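Local coordinates for HNH endonuclease (Geobacillus virus E2, PDB 5H0O), which cleaves DNA as a metal-dependent nuclease of the HNH family, from a thermophilic bacteriophage, at the manganese (II) ion site. Sequence-based numbering; all coordinates share one arbitrary frame.

The manganese (II) ion site. Residues 76, 78-79, 86, 114, 117. With MN (manganese (II) ion), chain B.
Cys76 extends its SG anti to the backbone N (chi1 174°), whereas Cys114 turns its SG into the crowded position between its N and carbonyl carbon (chi1 72°). Cys79 and Cys117, both on helices, share a third setting, with SG anti to the carbonyl carbon and beside the backbone N. These torsions turn four sulfurs inward around one manganese (II) ion. Each SG of Cys76, Cys79, Cys114 and Cys117 lies 2.3 Å from MN, in a near-tetrahedral arrangement whose narrowest angle, between the sulfurs of Cys114 and Cys117, is 102°.

The ligands come from two CxxC motifs, sequences 76-79 and 114-117; Cys76 precedes the short helix 77-81 and Cys114 the long helix 115-129. The site thus clips together two stretches distant in sequence and is most likely structural, as four-cysteine sites usually are. Cysteine suits the role because its short side chain carries a large, polarisable sulfur that, as a thiolate, would bind zinc well; manganese (II) is a harder ion that usually prefers oxygen, so its presence here may reflect the ion supplied.

Backbone N-H groups grip the sulfurs and would spread some of their likely negative charge. Cys76 SG receives two nearly straight hydrogen bonds, from Cys114 N at 3.3 Å and from Cys79 N at 3.4 Å, the first tying one motif to the other. Within the second motif, Cys117 N donates to Cys114 SG at 3.4 Å, a helix-start bond equivalent to that of Cys79.

Non-ligand neighbours pack against the sulfurs. His78 sets its CB methylene 3.7 Å from Cys117 SG, while its imidazole, turned away from the metal, is not a ligand, so the residue serves here as a spacer between the two cysteines of its motif. Threonine suits position 86 by being two-sided: the Thr86 hydroxyl OG1 lies 3.1 Å from Cys79 SG, while its methyl CG2 packs 4.0 Å from Cys114 SG.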
loop_
_atom_site.group_PDB
_atom_site.type_symbol
_atom_site.label_atom_id
_atom_site.label_comp_id
_atom_site.label_asym_id
_atom_site.label_seq_id
_atom_site.Cartn_x
_atom_site.Cartn_y
_atom_site.Cartn_z
ATOM N N CYS A 76 2.306 6.560 11.910
ATOM C CA CYS A 76 1.134 5.886 11.362
ATOM C C CYS A 76 0.015 6.901 11.168
ATOM O O CYS A 76 -0.388 7.583 12.113
ATOM C CB CYS A 76 0.661 4.788 12.297
ATOM S SG CYS A 76 -0.893 4.046 11.719
ATOM N N HIS A 78 -3.214 6.371 10.273
ATOM C CA HIS A 78 -4.509 6.012 10.857
ATOM C C HIS A 78 -4.492 6.296 12.347
ATOM O O HIS A 78 -5.458 6.851 12.882
ATOM C CB HIS A 78 -4.847 4.551 10.599
ATOM C CG HIS A 78 -5.147 4.241 9.169
ATOM N ND1 HIS A 78 -5.596 3.001 8.766
ATOM C CD2 HIS A 78 -5.057 4.995 8.047
ATOM C CE1 HIS A 78 -5.773 3.006 7.456
ATOM N NE2 HIS A 78 -5.454 4.203 6.996
ATOM N N CYS A 79 -3.406 5.927 13.024
ATOM C CA CYS A 79 -3.259 6.274 14.436
ATOM C C CYS A 79 -3.376 7.784 14.650
ATOM O O CYS A 79 -4.076 8.232 15.559
ATOM C CB CYS A 79 -1.928 5.753 14.978
ATOM S SG CYS A 79 -1.959 3.974 15.427
ATOM N N THR A 86 2.109 6.483 16.849
ATOM C CA THR A 86 2.661 5.148 16.644
ATOM C C THR A 86 3.602 5.193 15.469
ATOM O O THR A 86 3.244 5.727 14.415
ATOM C CB THR A 86 1.563 4.105 16.371
ATOM O OG1 THR A 86 0.517 4.234 17.347
ATOM C CG2 THR A 86 2.146 2.696 16.414
ATOM N N CYS A 114 1.290 1.656 10.996
ATOM C CA CYS A 114 1.810 0.683 11.945
ATOM C C CYS A 114 1.265 -0.707 11.614
ATOM O O CYS A 114 0.363 -0.855 10.794
ATOM C CB CYS A 114 1.433 1.075 13.377
ATOM S SG CYS A 114 -0.324 0.848 13.800
ATOM N N CYS A 117 -2.569 -1.196 12.295
ATOM C CA CYS A 117 -3.421 -0.568 11.291
ATOM C C CYS A 117 -3.297 -1.241 9.933
ATOM O O CYS A 117 -4.290 -1.318 9.195
ATOM C CB CYS A 117 -3.113 0.926 11.200
ATOM S SG CYS A 117 -3.621 1.803 12.703
HETATM MN MN MN B . -1.641 2.737 13.488
#